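Local coordinates for protein lipase aflb (Neosartorya fumigata, PDB 6IDY) that probably hydrolyses ester bonds in lipids, as a fungal lipase with an alpha/beta-hydrolase fold that carries a bound calcium ion, at residues A[99-104]-A[176-181]; A[237-242]-A[254-259]. One frame throughout, in Å; residues are numbered along the deposited sequence.

Interaction 1: A[99-104]-A[176-181]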
ATOM      1  N   LEU A  99      -8.812 -17.616   3.319  1.00 31.87           N
ATOM      2  CA  LEU A  99      -9.720 -17.382   2.189  1.00 31.97           C
ATOM      3  C   LEU A  99     -11.107 -16.945   2.675  1.00 37.20           C
ATOM      4  O   LEU A  99     -11.675 -16.004   2.117  1.00 37.18           O
ATOM      5  CB  LEU A  99      -9.864 -18.636   1.302  1.00 32.78           C
ATOM      6  CG  LEU A  99      -8.791 -18.881   0.237  1.00 37.10           C
ATOM      7  CD1 LEU A  99      -9.020 -20.207  -0.468  1.00 37.80           C
ATOM      8  CD2 LEU A  99      -8.754 -17.760  -0.790  1.00 37.04           C
ATOM      9  N   SER A 100     -11.630 -17.610   3.728  1.00 34.58           N
ATOM     10  CA  SER A 100     -12.928 -17.302   4.335  1.00 35.15           C
ATOM     11  C   SER A 100     -12.945 -15.879   4.892  1.00 37.92           C
ATOM     12  O   SER A 100     -13.918 -15.159   4.671  1.00 37.76           O
ATOM     13  CB  SER A 100     -13.269 -18.313   5.426  1.00 40.00           C
ATOM     14  OG  SER A 100     -14.531 -18.047   6.014  1.00 51.59           O
ATOM     15  N   PHE A 101     -11.851 -15.468   5.575  1.00 33.89           N
ATOM     16  CA  PHE A 101     -11.688 -14.129   6.145  1.00 32.50           C
ATOM     17  C   PHE A 101     -11.625 -13.078   5.029  1.00 35.90           C
ATOM     18  O   PHE A 101     -12.341 -12.080   5.097  1.00 37.13           O
ATOM     19  CB  PHE A 101     -10.444 -14.064   7.058  1.00 33.84           C
ATOM     20  CG  PHE A 101     -10.114 -12.692   7.609  1.00 34.79           C
ATOM     21  CD1 PHE A 101     -10.860 -12.143   8.648  1.00 37.80           C
ATOM     22  CD2 PHE A 101      -9.047 -11.960   7.104  1.00 35.68           C
ATOM     23  CE1 PHE A 101     -10.552 -10.879   9.161  1.00 38.15           C
ATOM     24  CE2 PHE A 101      -8.740 -10.694   7.617  1.00 38.11           C
ATOM     25  CZ  PHE A 101      -9.496 -10.162   8.640  1.00 36.60           C
ATOM     26  N   LEU A 102     -10.793 -13.323   3.996  1.00 30.84           N
ATOM     27  CA  LEU A 102     -10.634 -12.434   2.836  1.00 29.23           C
ATOM     28  C   LEU A 102     -11.944 -12.301   2.050  1.00 32.25           C
ATOM     29  O   LEU A 102     -12.231 -11.225   1.521  1.00 30.09           O
ATOM     30  CB  LEU A 102      -9.517 -12.940   1.903  1.00 28.57           C
ATOM     31  CG  LEU A 102      -8.081 -12.962   2.449  1.00 31.46           C
ATOM     32  CD1 LEU A 102      -7.187 -13.767   1.542  1.00 30.38           C
ATOM     33  CD2 LEU A 102      -7.503 -11.551   2.614  1.00 32.13           C
ATOM     34  N   ASN A 103     -12.743 -13.393   1.995  1.00 29.82           N
ATOM     35  CA  ASN A 103     -14.032 -13.438   1.300  1.00 30.09           C
ATOM     36  C   ASN A 103     -15.056 -12.432   1.853  1.00 34.68           C
ATOM     37  O   ASN A 103     -15.835 -11.878   1.076  1.00 34.65           O
ATOM     38  CB  ASN A 103     -14.600 -14.860   1.272  1.00 31.16           C
ATOM     39  CG  ASN A 103     -15.817 -15.038   0.392  1.00 49.40           C
ATOM     40  OD1 ASN A 103     -15.814 -14.717  -0.801  1.00 40.15           O
ATOM     41  ND2 ASN A 103     -16.885 -15.564   0.967  1.00 40.27           N
ATOM     42  N   GLY A 104     -15.015 -12.185   3.164  1.00 31.54           N
ATOM     43  CA  GLY A 104     -15.921 -11.253   3.828  1.00 31.51           C
ATOM     44  C   GLY A 104     -15.360  -9.870   4.101  1.00 35.63           C
ATOM     45  O   GLY A 104     -15.814  -9.210   5.039  1.00 35.78           O
ATOM     46  N   THR A 176      -5.491  -5.151   4.411  1.00 29.32           N
ATOM     47  CA  THR A 176      -4.071  -5.044   4.056  1.00 28.67           C
ATOM     48  C   THR A 176      -3.149  -5.113   5.270  1.00 32.91           C
ATOM     49  O   THR A 176      -2.246  -5.955   5.319  1.00 34.17           O
ATOM     50  CB  THR A 176      -3.810  -3.750   3.274  1.00 31.84           C
ATOM     51  OG1 THR A 176      -4.531  -3.818   2.054  1.00 29.59           O
ATOM     52  CG2 THR A 176      -2.306  -3.489   2.999  1.00 27.22           C
ATOM     53  N   TYR A 177      -3.397  -4.241   6.245  1.00 26.54           N
ATOM     54  CA  TYR A 177      -2.543  -4.107   7.415  1.00 25.65           C
ATOM     55  C   TYR A 177      -2.841  -5.085   8.544  1.00 29.19           C
ATOM     56  O   TYR A 177      -1.998  -5.251   9.417  1.00 28.61           O
ATOM     57  CB  TYR A 177      -2.565  -2.661   7.892  1.00 25.05           C
ATOM     58  CG  TYR A 177      -1.827  -1.772   6.914  1.00 23.29           C
ATOM     59  CD1 TYR A 177      -0.451  -1.889   6.737  1.00 24.10           C
ATOM     60  CD2 TYR A 177      -2.512  -0.855   6.122  1.00 22.70           C
ATOM     61  CE1 TYR A 177       0.231  -1.100   5.815  1.00 22.66           C
ATOM     62  CE2 TYR A 177      -1.837  -0.048   5.202  1.00 22.30           C
ATOM     63  CZ  TYR A 177      -0.462  -0.166   5.066  1.00 24.61           C
ATOM     64  OH  TYR A 177       0.230   0.642   4.205  1.00 22.36           O
ATOM     65  N   TYR A 178      -3.982  -5.783   8.490  1.00 25.71           N
ATOM     66  CA  TYR A 178      -4.354  -6.804   9.470  1.00 25.96           C
ATOM     67  C   TYR A 178      -3.248  -7.879   9.538  1.00 28.93           C
ATOM     68  O   TYR A 178      -2.891  -8.324  10.628  1.00 29.01           O
ATOM     69  CB  TYR A 178      -5.713  -7.428   9.076  1.00 27.74           C
ATOM     70  CG  TYR A 178      -6.190  -8.548   9.973  1.00 30.28           C
ATOM     71  CD1 TYR A 178      -6.977  -8.287  11.089  1.00 32.79           C
ATOM     72  CD2 TYR A 178      -5.896  -9.878   9.677  1.00 31.51           C
ATOM     73  CE1 TYR A 178      -7.433  -9.318  11.912  1.00 35.00           C
ATOM     74  CE2 TYR A 178      -6.344 -10.918  10.492  1.00 33.33           C
ATOM     75  CZ  TYR A 178      -7.106 -10.631  11.614  1.00 43.15           C
ATOM     76  OH  TYR A 178      -7.558 -11.653  12.413  1.00 48.00           O
ATOM     77  N   PHE A 179      -2.684  -8.247   8.371  1.00 24.22           N
ATOM     78  CA  PHE A 179      -1.652  -9.269   8.226  1.00 23.73           C
ATOM     79  C   PHE A 179      -0.205  -8.746   8.260  1.00 27.37           C
ATOM     80  O   PHE A 179       0.720  -9.505   7.948  1.00 28.19           O
ATOM     81  CB  PHE A 179      -1.903 -10.074   6.943  1.00 25.36           C
ATOM     82  CG  PHE A 179      -3.192 -10.861   6.927  1.00 27.35           C
ATOM     83  CD1 PHE A 179      -3.341 -12.000   7.713  1.00 30.79           C
ATOM     84  CD2 PHE A 179      -4.239 -10.493   6.089  1.00 28.54           C
ATOM     85  CE1 PHE A 179      -4.524 -12.740   7.683  1.00 31.83           C
ATOM     86  CE2 PHE A 179      -5.415 -11.246   6.045  1.00 31.64           C
ATOM     87  CZ  PHE A 179      -5.545 -12.368   6.837  1.00 30.61           C
ATOM     88  N   ASN A 180       0.011  -7.474   8.641  1.00 21.29           N
ATOM     89  CA  ASN A 180       1.376  -6.959   8.698  1.00 20.33           C
ATOM     90  C   ASN A 180       1.519  -5.740   9.615  1.00 24.36           C
ATOM     91  O   ASN A 180       1.431  -5.900  10.829  1.00 25.14           O
ATOM     92  CB  ASN A 180       1.970  -6.708   7.291  1.00 18.48           C
ATOM     93  CG  ASN A 180       1.011  -6.080   6.323  1.00 24.83           C
ATOM     94  OD1 ASN A 180       0.814  -4.869   6.330  1.00 22.78           O
ATOM     95  ND2 ASN A 180       0.409  -6.886   5.468  1.00 16.88           N
ATOM     96  N   PHE A 181       1.753  -4.539   9.053  1.00 20.38           N
ATOM     97  CA  PHE A 181       2.044  -3.312   9.802  1.00 19.32           C
ATOM     98  C   PHE A 181       0.915  -2.807  10.717  1.00 24.49           C
ATOM     99  O   PHE A 181       1.151  -1.883  11.495  1.00 23.61           O
ATOM    100  CB  PHE A 181       2.553  -2.200   8.875  1.00 19.12           C
ATOM    101  CG  PHE A 181       4.004  -2.398   8.487  1.00 19.50           C
ATOM    102  CD1 PHE A 181       5.020  -2.247   9.427  1.00 21.83           C
ATOM    103  CD2 PHE A 181       4.355  -2.734   7.183  1.00 20.98           C
ATOM    104  CE1 PHE A 181       6.358  -2.429   9.070  1.00 23.08           C
ATOM    105  CE2 PHE A 181       5.696  -2.908   6.823  1.00 23.27           C
ATOM    106  CZ  PHE A 181       6.689  -2.749   7.766  1.00 21.95           C
TER

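Interaction 2: A[237-242]-A[254-259]. With CA (calcium ion), chain D.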
ATOM      1  N   LEU A 237       2.363   7.412  -3.397  1.00 18.18           N
ATOM      2  CA  LEU A 237       1.965   8.486  -4.312  1.00 17.99           C
ATOM      3  C   LEU A 237       0.942   9.401  -3.646  1.00 22.17           C
ATOM      4  O   LEU A 237       1.057  10.618  -3.761  1.00 22.01           O
ATOM      5  CB  LEU A 237       1.397   7.932  -5.636  1.00 17.15           C
ATOM      6  CG  LEU A 237       2.406   7.343  -6.617  1.00 19.84           C
ATOM      7  CD1 LEU A 237       1.690   6.626  -7.752  1.00 18.52           C
ATOM      8  CD2 LEU A 237       3.307   8.426  -7.193  1.00 19.14           C
ATOM      9  N   ASP A 238      -0.038   8.813  -2.929  1.00 17.98           N
ATOM     10  CA  ASP A 238      -1.081   9.567  -2.227  1.00 17.99           C
ATOM     11  C   ASP A 238      -0.474  10.476  -1.161  1.00 23.02           C
ATOM     12  O   ASP A 238      -0.912  11.617  -1.013  1.00 22.93           O
ATOM     13  CB  ASP A 238      -2.097   8.615  -1.568  1.00 19.05           C
ATOM     14  CG  ASP A 238      -2.796   7.649  -2.507  1.00 24.94           C
ATOM     15  OD1 ASP A 238      -2.794   7.898  -3.730  1.00 24.93           O
ATOM     16  OD2 ASP A 238      -3.357   6.656  -2.016  1.00 24.70           O
ATOM     17  N   THR A 239       0.543   9.967  -0.429  1.00 19.29           N
ATOM     18  CA  THR A 239       1.221  10.708   0.629  1.00 18.76           C
ATOM     19  C   THR A 239       2.083  11.821   0.059  1.00 21.56           C
ATOM     20  O   THR A 239       2.005  12.944   0.548  1.00 21.54           O
ATOM     21  CB  THR A 239       1.988   9.763   1.562  1.00 22.77           C
ATOM     22  OG1 THR A 239       1.117   8.712   1.973  1.00 21.06           O
ATOM     23  CG2 THR A 239       2.570  10.490   2.797  1.00 19.14           C
ATOM     24  N   GLN A 240       2.902  11.510  -0.964  1.00 18.23           N
ATOM     25  CA  GLN A 240       3.773  12.485  -1.624  1.00 18.21           C
ATOM     26  C   GLN A 240       2.966  13.643  -2.215  1.00 22.35           C
ATOM     27  O   GLN A 240       3.378  14.796  -2.071  1.00 22.40           O
ATOM     28  CB  GLN A 240       4.645  11.803  -2.699  1.00 18.92           C
ATOM     29  CG  GLN A 240       5.762  12.694  -3.255  1.00 20.76           C
ATOM     30  CD  GLN A 240       6.931  12.946  -2.323  1.00 30.56           C
ATOM     31  OE1 GLN A 240       6.923  12.608  -1.122  1.00 23.52           O
ATOM     32  NE2 GLN A 240       7.973  13.569  -2.869  1.00 18.17           N
ATOM     33  N   TRP A 241       1.819  13.337  -2.864  1.00 19.05           N
ATOM     34  CA  TRP A 241       0.924  14.359  -3.424  1.00 19.51           C
ATOM     35  C   TRP A 241       0.334  15.212  -2.286  1.00 21.52           C
ATOM     36  O   TRP A 241       0.333  16.433  -2.391  1.00 21.74           O
ATOM     37  CB  TRP A 241      -0.186  13.719  -4.295  1.00 18.12           C
ATOM     38  CG  TRP A 241      -1.046  14.711  -5.034  1.00 19.35           C
ATOM     39  CD1 TRP A 241      -2.123  15.392  -4.542  1.00 22.49           C
ATOM     40  CD2 TRP A 241      -0.919  15.102  -6.411  1.00 19.17           C
ATOM     41  NE1 TRP A 241      -2.669  16.190  -5.521  1.00 22.28           N
ATOM     42  CE2 TRP A 241      -1.962  16.019  -6.685  1.00 23.44           C
ATOM     43  CE3 TRP A 241      -0.009  14.783  -7.440  1.00 19.95           C
ATOM     44  CZ2 TRP A 241      -2.117  16.625  -7.941  1.00 22.59           C
ATOM     45  CZ3 TRP A 241      -0.188  15.354  -8.695  1.00 21.20           C
ATOM     46  CH2 TRP A 241      -1.236  16.253  -8.939  1.00 22.24           C
ATOM     47  N   ALA A 242      -0.115  14.573  -1.184  1.00 18.31           N
ATOM     48  CA  ALA A 242      -0.660  15.275  -0.007  1.00 18.42           C
ATOM     49  C   ALA A 242       0.396  16.212   0.602  1.00 21.70           C
ATOM     50  O   ALA A 242       0.095  17.371   0.880  1.00 21.71           O
ATOM     51  CB  ALA A 242      -1.141  14.268   1.038  1.00 19.12           C
ATOM     52  N   ASP A 254       6.827  13.482  10.927  1.00 22.18           N
ATOM     53  CA  ASP A 254       8.233  13.245  11.278  1.00 21.83           C
ATOM     54  C   ASP A 254       8.873  12.142  10.447  1.00 24.52           C
ATOM     55  O   ASP A 254      10.084  12.156  10.256  1.00 24.48           O
ATOM     56  CB  ASP A 254       8.386  12.941  12.776  1.00 23.80           C
ATOM     57  CG  ASP A 254       8.040  14.099  13.695  1.00 30.49           C
ATOM     58  OD1 ASP A 254       8.085  15.262  13.232  1.00 31.01           O
ATOM     59  OD2 ASP A 254       7.742  13.845  14.882  1.00 31.42           O
ATOM     60  N   ASP A 255       8.076  11.172   9.991  1.00 20.61           N
ATOM     61  CA  ASP A 255       8.571  10.051   9.196  1.00 20.05           C
ATOM     62  C   ASP A 255       7.546   9.597   8.196  1.00 23.06           C
ATOM     63  O   ASP A 255       6.366   9.458   8.523  1.00 22.68           O
ATOM     64  CB  ASP A 255       8.948   8.855  10.095  1.00 22.06           C
ATOM     65  CG  ASP A 255      10.257   9.015  10.851  1.00 27.33           C
ATOM     66  OD1 ASP A 255      11.325   8.924  10.212  1.00 26.11           O
ATOM     67  OD2 ASP A 255      10.210   9.218  12.082  1.00 29.49           O
ATOM     68  N   PHE A 256       8.008   9.340   6.975  1.00 18.67           N
ATOM     69  CA  PHE A 256       7.199   8.790   5.901  1.00 17.18           C
ATOM     70  C   PHE A 256       7.900   7.491   5.507  1.00 20.81           C
ATOM     71  O   PHE A 256       8.983   7.528   4.933  1.00 20.10           O
ATOM     72  CB  PHE A 256       7.058   9.807   4.733  1.00 17.84           C
ATOM     73  CG  PHE A 256       6.432   9.367   3.415  1.00 18.25           C
ATOM     74  CD1 PHE A 256       5.662   8.207   3.336  1.00 20.45           C
ATOM     75  CD2 PHE A 256       6.601  10.124   2.260  1.00 19.26           C
ATOM     76  CE1 PHE A 256       5.100   7.802   2.120  1.00 20.25           C
ATOM     77  CE2 PHE A 256       6.034   9.720   1.047  1.00 21.23           C
ATOM     78  CZ  PHE A 256       5.294   8.559   0.984  1.00 19.03           C
ATOM     79  N   ILE A 257       7.333   6.343   5.916  1.00 18.41           N
ATOM     80  CA  ILE A 257       7.876   5.015   5.605  1.00 17.59           C
ATOM     81  C   ILE A 257       7.083   4.489   4.413  1.00 20.96           C
ATOM     82  O   ILE A 257       5.880   4.278   4.509  1.00 20.72           O
ATOM     83  CB  ILE A 257       7.872   4.064   6.841  1.00 20.84           C
ATOM     84  CG1 ILE A 257       8.682   4.681   8.010  1.00 21.34           C
ATOM     85  CG2 ILE A 257       8.412   2.659   6.464  1.00 20.99           C
ATOM     86  CD1 ILE A 257       8.144   4.348   9.422  1.00 23.70           C
ATOM     87  N   ALA A 258       7.747   4.347   3.272  1.00 18.35           N
ATOM     88  CA  ALA A 258       7.087   3.942   2.040  1.00 17.84           C
ATOM     89  C   ALA A 258       7.483   2.544   1.582  1.00 21.04           C
ATOM     90  O   ALA A 258       8.617   2.313   1.160  1.00 20.20           O
ATOM     91  CB  ALA A 258       7.345   4.975   0.956  1.00 18.25           C
ATOM     92  N   ILE A 259       6.529   1.604   1.695  1.00 17.82           N
ATOM     93  CA  ILE A 259       6.699   0.200   1.300  1.00 16.96           C
ATOM     94  C   ILE A 259       6.291   0.062  -0.164  1.00 20.39           C
ATOM     95  O   ILE A 259       5.173   0.444  -0.528  1.00 19.90           O
ATOM     96  CB  ILE A 259       5.883  -0.753   2.226  1.00 19.65           C
ATOM     97  CG1 ILE A 259       6.075  -0.417   3.748  1.00 20.83           C
ATOM     98  CG2 ILE A 259       6.159  -2.223   1.914  1.00 18.19           C
ATOM     99  CD1 ILE A 259       7.554  -0.510   4.347  1.00 23.20           C
TER
HETATM  100 CA    CA D 501      12.659   9.376  12.215  1.00 25.93          CA
HETATM  101  O   HOH W   1      12.261  11.707  11.793  1.00 26.23           O
HETATM  102  O   HOH W   2      11.814   9.944  14.336  1.00 27.62           O

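Interaction 1: A[99-104]-A[176-181]
Phe101 reaches across from one helix and meets the rings of Tyr178 and Phe179 on the other side. Its CZ sits over the centre of the Tyr178 ring, 3.6 Å above that plane. The two rings are tilted by 32°, so they overlap without lying flat on each other. Phe101 CG is anti to the backbone N (chi1 175°), which sends the ring out from the helix toward Tyr178; the two side chains come from opposite directions. Phe179 slides past Phe101 and stands almost perpendicular to it, with planes at 89°. Here Phe101 CD2 comes to 3.5 Å from Phe179 CZ. Tyr178 also lies against its neighbour: its CD2 is over the centre of the Phe179 ring. The three rings therefore pack in mutual contact. Leu102 adds a methyl contact: its CD2 is 4.0 Å from Phe179 CE2. On its own side Leu102 touches Ile417 of helix 414-424. Phe179 is buried, while Tyr178 is exposed. The backbones stay well apart, with the nearest CA atoms, those of Leu102 and Thr176, at 10.0 Å. The arrangement is a small aromatic cluster that joins the end of helix 96-103 to the end of helix 173-178 and the residue just after it.

Interaction 2: A[237-242]-A[254-259]
Gln240 NE2 is gripped by two backbone carbonyls, Gly303 O and Ser305 O, which fix the turn of its amide. The other end of that amide meets Phe256. Gln240 OE1 lies in the plane of the Phe256 ring, at its edge, 3.7 Å from CE2. The bend at chi2 (73°) brings the amide round to this edge, and the amide and ring planes are 33° apart. Thr239 takes a face of the same ring. Its CG2 is 3.7 Å from the centroid of the Phe256 ring and only 8° off the normal, a clear CH-pi contact. Thr239 CB also touches the ring, 3.6 Å from Phe256 CZ. The torsion at CB sets CG2 anti to the backbone N, over the ring, while Thr239 OG1 is hydrogen-bonded to Gly235 O one turn back in its own helix. All three touching residues are buried.

The next residue back along the strand points to the other side. Asp255 binds the calcium ion with both carboxylate oxygens, OD1 and OD2, each at 2.5 Å from the metal. Two waters and the carbonyl oxygens of Ala377, His380 and Gly382 bring the count to seven oxygen atoms. One of these waters donates to Asp254 O at 2.7 Å.

Phe256 belongs to strand 253-259, which pairs with strands 227-232 and 310-314 on its two sides. Helix 235-245 crosses over between strands 227-232 and 253-259, making a beta-alpha-beta unit. Thr239 also packs on Val229 of the first strand, and Phe256 on Ser231, so this part of the helix lies against both strands.

How the interactions relate
The two contacts follow one another along the chain, interaction 1 closing before interaction 2 opens. Their centres are about 23 Å apart, on opposite sides of the centre of the chain. Interaction 2 is buried against the mixed sheet, between strand 253-259 and the crossover helix before it. Interaction 1 joins helix 96-103 to helix 173-178, which follows strand 161-166 of the same sheet. Both regions touch strand 227-232: Tyr177 and Phe181 from one, Ile259 from the other, all on Leu230. Segments 176-181 and 254-259 also touch, Phe181 CE2 lying 3.9 Å from Ile259 CD1. The segment that carries part of the aromatic cluster thus also packs, through Phe181, on the sheet.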